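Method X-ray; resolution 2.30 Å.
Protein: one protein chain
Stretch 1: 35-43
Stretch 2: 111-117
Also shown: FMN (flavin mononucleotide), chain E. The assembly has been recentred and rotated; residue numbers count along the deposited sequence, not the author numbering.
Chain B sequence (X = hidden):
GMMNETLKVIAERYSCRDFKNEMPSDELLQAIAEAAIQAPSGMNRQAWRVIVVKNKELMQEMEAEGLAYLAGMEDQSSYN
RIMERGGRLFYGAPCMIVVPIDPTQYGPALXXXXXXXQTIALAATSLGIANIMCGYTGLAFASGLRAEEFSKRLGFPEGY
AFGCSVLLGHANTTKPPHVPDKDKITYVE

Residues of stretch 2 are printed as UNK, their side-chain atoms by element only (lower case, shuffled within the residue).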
# COMPACT_ATOMS: atom_id res chain seq x y z
N ALA B 35 13.20 -5.73 -0.25
CA ALA B 35 11.84 -6.04 0.17
C ALA B 35 10.86 -5.19 -0.63
O ALA B 35 9.84 -5.68 -1.12
CB ALA B 35 11.68 -5.82 1.67
N ALA B 36 11.18 -3.92 -0.82
CA ALA B 36 10.31 -3.01 -1.55
C ALA B 36 10.02 -3.50 -2.98
O ALA B 36 8.88 -3.55 -3.42
CB ALA B 36 10.90 -1.59 -1.57
N ILE B 37 11.06 -3.93 -3.69
CA ILE B 37 10.88 -4.37 -5.06
C ILE B 37 10.13 -5.70 -5.16
O ILE B 37 9.75 -6.13 -6.24
CB ILE B 37 12.22 -4.37 -5.87
CG1 ILE B 37 13.27 -5.35 -5.32
CG2 ILE B 37 12.82 -2.95 -5.91
CD1 ILE B 37 14.35 -5.68 -6.36
N GLN B 38 9.88 -6.34 -4.02
CA GLN B 38 9.09 -7.57 -3.98
C GLN B 38 7.60 -7.24 -3.81
O GLN B 38 6.74 -8.14 -3.75
CB GLN B 38 9.60 -8.52 -2.88
CG GLN B 38 11.01 -9.06 -3.13
CD GLN B 38 11.71 -9.64 -1.89
OE1 GLN B 38 11.39 -9.31 -0.74
NE2 GLN B 38 12.71 -10.48 -2.14
N ALA B 39 7.29 -5.95 -3.75
CA ALA B 39 5.91 -5.50 -3.65
C ALA B 39 5.14 -5.86 -4.92
O ALA B 39 5.67 -5.76 -6.02
CB ALA B 39 5.87 -3.97 -3.41
N PRO B 40 3.89 -6.28 -4.77
CA PRO B 40 3.12 -6.52 -5.97
C PRO B 40 2.60 -5.20 -6.55
O PRO B 40 2.47 -4.21 -5.83
CB PRO B 40 1.95 -7.37 -5.49
CG PRO B 40 1.79 -7.01 -4.05
CD PRO B 40 3.16 -6.68 -3.55
N SER B 41 2.31 -5.21 -7.84
CA SER B 41 1.77 -4.06 -8.51
C SER B 41 0.79 -4.50 -9.59
O SER B 41 1.00 -5.54 -10.24
CB SER B 41 2.92 -3.26 -9.12
OG SER B 41 3.51 -3.97 -10.18
N GLY B 42 -0.30 -3.74 -9.77
CA GLY B 42 -1.31 -4.03 -10.81
C GLY B 42 -0.67 -4.26 -12.18
O GLY B 42 0.14 -3.45 -12.60
N MSE B 43 -1.03 -5.36 -12.86
CA MSE B 43 -0.42 -5.78 -14.15
C MSE B 43 1.11 -5.97 -14.04
O MSE B 43 1.77 -6.01 -15.06
CB MSE B 43 -0.66 -4.76 -15.26
CG MSE B 43 -2.09 -4.25 -15.46
SE MSE B 43 -3.26 -5.39 -16.49
CE MSE B 43 -3.41 -6.93 -15.29
N UNK B 111 -2.11 3.33 -5.77
CA UNK B 111 -2.35 2.10 -5.00
C UNK B 111 -1.00 1.32 -4.89
O UNK B 111 -0.47 1.08 -3.78
c UNK B 111 -4.87 1.99 -5.60
c UNK B 111 -3.46 1.25 -5.66
c UNK B 111 -3.53 -0.16 -5.06
N UNK B 112 -0.39 1.03 -6.04
CA UNK B 112 0.90 0.36 -6.10
C UNK B 112 1.92 1.07 -5.23
O UNK B 112 2.73 0.42 -4.54
o UNK B 112 -0.19 -1.43 -7.97
c UNK B 112 1.44 0.29 -7.53
c UNK B 112 0.60 -0.59 -8.45
o UNK B 112 0.73 -0.47 -9.68
N UNK B 113 1.89 2.40 -5.25
CA UNK B 113 2.81 3.19 -4.47
C UNK B 113 2.67 2.90 -2.99
O UNK B 113 3.68 2.72 -2.30
c UNK B 113 2.66 4.70 -4.74
s UNK B 113 3.79 5.74 -3.74
N UNK B 114 1.42 2.85 -2.52
CA UNK B 114 1.12 2.57 -1.11
C UNK B 114 1.50 1.15 -0.73
O UNK B 114 1.95 0.90 0.37
N UNK B 115 1.30 0.23 -1.66
CA UNK B 115 1.67 -1.16 -1.45
C UNK B 115 3.15 -1.26 -1.20
O UNK B 115 3.58 -1.98 -0.32
c UNK B 115 -0.21 -2.16 -2.71
c UNK B 115 2.03 -3.37 -2.58
c UNK B 115 -0.75 -2.99 -3.87
c UNK B 115 1.32 -2.01 -2.65
N UNK B 116 3.94 -0.52 -1.96
CA UNK B 116 5.38 -0.59 -1.80
C UNK B 116 5.85 0.13 -0.52
O UNK B 116 6.75 -0.37 0.18
c UNK B 116 8.00 -0.15 -4.61
c UNK B 116 8.15 1.25 -2.52
c UNK B 116 7.59 -0.03 -3.16
c UNK B 116 6.06 -0.07 -3.05
N UNK B 117 5.26 1.30 -0.22
CA UNK B 117 5.69 2.04 0.96
C UNK B 117 5.42 1.26 2.23
O UNK B 117 6.24 1.29 3.14
c UNK B 117 5.11 3.45 1.00
s UNK B 117 5.91 4.47 -0.29
N1 FMN E . -4.49 -9.95 -10.60
C2 FMN E . -5.66 -10.51 -11.11
O2 FMN E . -5.64 -11.67 -11.55
N3 FMN E . -6.83 -9.76 -11.11
C4 FMN E . -6.81 -8.46 -10.61
O4 FMN E . -7.87 -7.82 -10.63
C4A FMN E . -5.61 -7.89 -10.10
N5 FMN E . -5.55 -6.61 -9.59
C5A FMN E . -4.43 -6.18 -8.86
C6 FMN E . -4.48 -4.98 -8.14
C7 FMN E . -3.39 -4.53 -7.40
C7M FMN E . -3.46 -3.24 -6.62
C8 FMN E . -2.25 -5.29 -7.39
C8M FMN E . -1.06 -4.84 -6.61
C9 FMN E . -2.18 -6.49 -8.11
C9A FMN E . -3.27 -6.96 -8.85
N10 FMN E . -3.24 -8.16 -9.60
C10 FMN E . -4.44 -8.67 -10.11
C1' FMN E . -2.09 -9.11 -9.52
C2' FMN E . -0.83 -8.65 -10.24
O2' FMN E . -0.85 -9.15 -11.56
C3' FMN E . 0.42 -9.19 -9.52
O3' FMN E . 0.65 -8.53 -8.27
C4' FMN E . 1.67 -9.04 -10.39
O4' FMN E . 1.51 -9.82 -11.56
C5' FMN E . 2.95 -9.40 -9.62
O5' FMN E . 2.95 -10.79 -9.38
P FMN E . 3.04 -11.36 -7.93
O1P FMN E . 2.69 -12.82 -8.12
O2P FMN E . 1.97 -10.79 -7.04
O3P FMN E . 4.45 -11.15 -7.43
O HOH W 1 3.65 -1.82 -6.01

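Position 111 opens the stretch, already inside a helix, with three side-chain carbons: one bonded to CA and carrying the other two. A fork at the first carbon with nothing beyond it is valine. Val111 lies out of reach of stretch 1; its business is with the flavin, where CG1 lies 3.5 Å from C7M of FMN.

Position 112 has two carbons, the second carrying two oxygens, so the side chain is a short carboxylate. One oxygen sits close to the backbone of Ser41 and Gly42. This is aspartate. Asp112 points its CA-to-CB bond toward the loop, and its chi1 of -67° (m) brings OD1 to 2.9 Å from Gly42 N, a hydrogen bond with an N-H...O angle of 165°. The same OD1 is 3.3 Å from Ser41 CA, so the carboxylate packs against the loop as well as accepting its amide proton. OD2 is hydrogen-bonded to a residue just outside the stretches.

Position 113 shows one carbon and then a sulfur, the mark of cysteine. Cys113 lies out of reach of stretch 1.

Position 114 has no side-chain atoms at all and is glycine. An ideal CB on Gly114 would find nothing of stretch 1 within 5.5 Å, so this contact gives no reason for the bare backbone.

Position 115 carries four carbons, forked at the first, with one arm two carbons long. The short arm meets Ala39 and Pro40, and the fork at CB identifies isoleucine. Ile115 CG2 lies 3.6 Å from Pro40 CD and 4.0 Å from Ala39 CB, while the longer arm runs to the cofactor and places CD1 3.3 Å from C8M of FMN. One beta-branched residue thus packs against loop and flavin together.

Position 116 also has four carbons, but here the fork comes at the second, and the group lies beside Ala36 and Ala39. That is leucine. Leu116 CG is 4.0 Å from Ala36 CB, and its CB is 3.9 Å from Ala39 CB; with alanines at this place the backbones lie close, Ala39 CA and Leu116 CA being 5.3 Å apart.

Position 117 repeats the carbon-then-sulfur pattern, so it is cysteine. The CA-to-CB bond of Cys117 points away from stretch 1, and the residue makes no contact with it.

The contact works through 112, 115 and 116, a spacing that gathers side chains along one side of a helix. Leu116 and Ile115 supply the apolar packing, against Ala36, Ala39 and Pro40. At the other end Asp112 holds the loop by a hydrogen bond from the amide of Gly42 to OD1. Between the two stretches a water donates to Pro40 O at 2.7 Å and to Asp112 O at 2.8 Å, joining two carbonyls that could not bond each other. The design rule is economical: small residues and a proline on the loop, branched aliphatics on the helix, and one carboxylate accepting a hydrogen bond from the loop backbone.

Stretch 2 (111-117) VDCGILC
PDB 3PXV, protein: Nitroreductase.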